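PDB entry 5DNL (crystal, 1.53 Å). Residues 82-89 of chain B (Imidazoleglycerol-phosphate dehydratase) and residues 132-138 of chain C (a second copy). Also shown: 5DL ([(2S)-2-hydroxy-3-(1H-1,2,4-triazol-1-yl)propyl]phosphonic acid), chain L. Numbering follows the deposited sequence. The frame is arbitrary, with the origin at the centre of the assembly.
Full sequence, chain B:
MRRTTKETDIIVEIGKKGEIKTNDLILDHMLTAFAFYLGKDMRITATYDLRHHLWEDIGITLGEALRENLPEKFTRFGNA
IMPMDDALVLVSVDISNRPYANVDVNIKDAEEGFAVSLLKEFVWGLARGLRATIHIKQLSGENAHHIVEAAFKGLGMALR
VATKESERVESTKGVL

Chain B (82-89) MPMDDALV
Chain C 132-138: ATIHIKQ

Chain B folds here into a tight hairpin. Strand 82-84 enters and strand 87-89 leaves. A type II' beta turn from B:Met84 to B:Ala87 joins them. B:Asp85 takes the first corner at phi/psi 48/-121, and B:Asp86 the second at -59/-29. The turn is closed by two backbone hydrogen bonds, B:Ala87 N to B:Met84 O at 2.8 Å and B:Met84 N to B:Ala87 O at 2.9 Å. Further along, B:Met82 N to B:Val89 O and B:Val89 N to B:Met82 O, both 2.9 Å, extend the pairing.

In chain C, residues 133-138 form one extended strand, in which phi lies between -133° and -68° and psi between 110° and 134°. Its axis passes 9.1 Å from that of strand 87-89, with a signed crossing angle of -61°. The nearest CA pair is B:Asp85 CA to C:Thr133 CA, 5.9 Å apart. As the strand alternates, C:Thr133, C:His135 and C:Lys137 direct CA-to-CB toward chain B; C:Ile134 and C:Ile136 direct it away.

C:His135 is the centre of the contact and has the largest covered area, 94 Å². Its chi1 is m (-73°) and chi2 is -99°. This brings the ring to the turn, where C:His135 NE2 donates a hydrogen bond to B:Asp85 O at 2.8 Å, with an N-H...O angle of 156°. B:Asp85 O and B:Asp86 O both lie at the ring edge, the latter 3.4 Å from C:His135 CE1. The CA-to-CB bond of B:Leu88 points toward the strand; chi1 is t and chi2 is p. B:Leu88 CB sits over one face of the C:His135 ring, 4.2 Å from its centroid and 12° off the normal, a CH-pi contact. B:Leu88 CD2 is also 4.0 Å from C:His135 CB. B:Pro83, C-gamma endo, places CB 4.0 Å from C:His135 CD2.

C:Thr133 has chi1 m (-53°). C:Thr133 CG2 packs 3.6 Å from B:Asp85 O and 4.3 Å from B:Pro83 CB. B:Asp85 starts away from chain C, but with chi1 m (-62°) and chi2 1° its end comes nearer. B:Asp85 OD1 and C:Thr133 OG1 remain 3.9 Å apart, and water 2 bridges them. Water 2 donates to B:Asp85 OD1 at 2.6 Å and accepts from C:Thr133 OG1 at 2.5 Å. Water 1 accepts from B:Asp85 N at 3.0 Å and donates to C:Thr133 OG1 at 2.8 Å.

The CA-to-CB bond of B:Met84 points away from chain C; its chi values are t, t, m. B:Met84 SD lies 3.5 Å from N2 of the bound triazole phosphonate 5DL.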

# COMPACT_ATOMS: atom_id res chain seq x y z
N MET B 82 5.12 38.01 -10.76
CA MET B 82 4.02 38.85 -10.37
C MET B 82 3.18 38.24 -9.27
O MET B 82 2.58 37.17 -9.48
CB MET B 82 3.14 39.12 -11.60
CG MET B 82 1.92 39.93 -11.34
SD MET B 82 2.28 41.54 -10.63
CE MET B 82 3.46 42.15 -11.77
N PRO B 83 3.11 38.93 -8.11
CA PRO B 83 2.18 38.54 -7.06
C PRO B 83 0.82 39.17 -7.29
O PRO B 83 0.72 40.24 -7.89
CB PRO B 83 2.82 39.10 -5.79
CG PRO B 83 3.60 40.28 -6.25
CD PRO B 83 3.98 40.05 -7.68
N MET B 84 -0.22 38.49 -6.85
CA MET B 84 -1.53 39.12 -6.64
C MET B 84 -2.19 38.39 -5.50
O MET B 84 -2.72 37.30 -5.68
CB MET B 84 -2.43 39.13 -7.88
CG MET B 84 -3.76 39.84 -7.58
SD MET B 84 -4.85 40.11 -8.97
CE MET B 84 -3.73 41.06 -9.98
N ASP B 85 -2.14 39.01 -4.33
CA ASP B 85 -2.59 38.38 -3.08
C ASP B 85 -1.95 36.97 -3.00
O ASP B 85 -0.73 36.86 -3.05
CB ASP B 85 -4.11 38.39 -2.99
CG ASP B 85 -4.71 39.81 -2.96
OD1 ASP B 85 -3.96 40.83 -3.04
OD2 ASP B 85 -5.93 39.85 -2.81
N ASP B 86 -2.78 35.92 -2.91
CA ASP B 86 -2.30 34.54 -2.86
C ASP B 86 -1.47 34.10 -4.05
O ASP B 86 -0.63 33.20 -3.92
CB ASP B 86 -3.48 33.57 -2.68
CG ASP B 86 -4.54 33.73 -3.75
OD1 ASP B 86 -5.23 34.77 -3.73
OD2 ASP B 86 -4.64 32.86 -4.65
N ALA B 87 -1.73 34.68 -5.23
CA ALA B 87 -1.06 34.22 -6.44
C ALA B 87 0.37 34.73 -6.55
O ALA B 87 0.68 35.86 -6.15
CB ALA B 87 -1.85 34.65 -7.68
N LEU B 88 1.22 33.88 -7.11
CA LEU B 88 2.58 34.28 -7.45
C LEU B 88 2.93 33.55 -8.73
O LEU B 88 2.95 32.32 -8.76
CB LEU B 88 3.54 33.90 -6.32
CG LEU B 88 4.98 34.36 -6.48
CD1 LEU B 88 5.07 35.88 -6.45
CD2 LEU B 88 5.81 33.76 -5.37
N VAL B 89 3.14 34.31 -9.81
CA VAL B 89 3.26 33.73 -11.14
C VAL B 89 4.53 34.20 -11.83
O VAL B 89 4.79 35.40 -11.92
CB VAL B 89 2.03 34.05 -12.01
CG1 VAL B 89 2.19 33.44 -13.40
CG2 VAL B 89 0.75 33.55 -11.36
N ALA C 132 0.76 45.87 2.26
CA ALA C 132 1.41 45.24 1.12
C ALA C 132 1.18 43.75 1.10
O ALA C 132 0.85 43.15 2.12
CB ALA C 132 2.90 45.54 1.11
N THR C 133 1.39 43.19 -0.08
CA THR C 133 1.42 41.75 -0.34
C THR C 133 2.86 41.30 -0.33
O THR C 133 3.67 41.84 -1.09
CB THR C 133 0.86 41.50 -1.76
OG1 THR C 133 -0.43 42.13 -1.93
CG2 THR C 133 0.75 40.04 -2.09
N ILE C 134 3.21 40.30 0.49
CA ILE C 134 4.58 39.84 0.59
C ILE C 134 4.64 38.33 0.53
O ILE C 134 4.01 37.66 1.35
CB ILE C 134 5.26 40.33 1.89
CG1 ILE C 134 5.18 41.85 1.98
CG2 ILE C 134 6.71 39.86 1.93
CD1 ILE C 134 5.80 42.46 3.24
N HIS C 135 5.38 37.82 -0.43
CA HIS C 135 5.68 36.39 -0.54
C HIS C 135 7.14 36.16 -0.23
O HIS C 135 8.02 36.82 -0.79
CB HIS C 135 5.41 35.87 -1.94
CG HIS C 135 3.97 35.74 -2.28
ND1 HIS C 135 3.30 34.54 -2.22
CD2 HIS C 135 3.07 36.66 -2.69
CE1 HIS C 135 2.04 34.73 -2.56
NE2 HIS C 135 1.88 36.01 -2.85
N ILE C 136 7.39 35.15 0.60
CA ILE C 136 8.72 34.60 0.82
C ILE C 136 8.63 33.13 0.46
O ILE C 136 7.91 32.39 1.12
CB ILE C 136 9.19 34.80 2.26
CG1 ILE C 136 9.21 36.30 2.58
CG2 ILE C 136 10.58 34.19 2.47
CD1 ILE C 136 9.84 36.69 3.90
N LYS C 137 9.34 32.71 -0.58
CA LYS C 137 9.27 31.34 -1.06
C LYS C 137 10.66 30.76 -1.17
O LYS C 137 11.46 31.14 -2.03
CB LYS C 137 8.56 31.27 -2.41
CG LYS C 137 8.28 29.84 -2.82
CD LYS C 137 7.43 29.77 -4.07
CE LYS C 137 6.90 28.35 -4.27
NZ LYS C 137 5.69 28.12 -3.41
N GLN C 138 10.96 29.82 -0.28
CA GLN C 138 12.21 29.10 -0.35
C GLN C 138 12.23 28.21 -1.58
O GLN C 138 11.30 27.43 -1.82
CB GLN C 138 12.40 28.30 0.92
CG GLN C 138 13.67 27.47 0.95
CD GLN C 138 13.84 26.78 2.27
OE1 GLN C 138 13.41 27.30 3.30
NE2 GLN C 138 14.46 25.62 2.26
N1 5DL L . -8.44 41.79 -9.28
C3 5DL L . -7.52 42.08 -7.25
N2 5DL L . -7.47 42.42 -8.54
C8 5DL L . -5.95 45.51 -10.18
C7 5DL L . -7.09 44.62 -9.65
C6 5DL L . -6.50 43.36 -9.10
C5 5DL L . -9.10 41.04 -8.37
O10 5DL L . -5.52 46.43 -7.70
P9 5DL L . -4.74 46.04 -8.92
O11 5DL L . -3.95 47.20 -9.52
O12 5DL L . -3.80 44.88 -8.66
O13 5DL L . -8.00 44.27 -10.71
N4 5DL L . -8.54 41.21 -7.14
O HOH W 1 -1.44 41.95 -4.58
O HOH W 2 -2.43 40.96 -0.92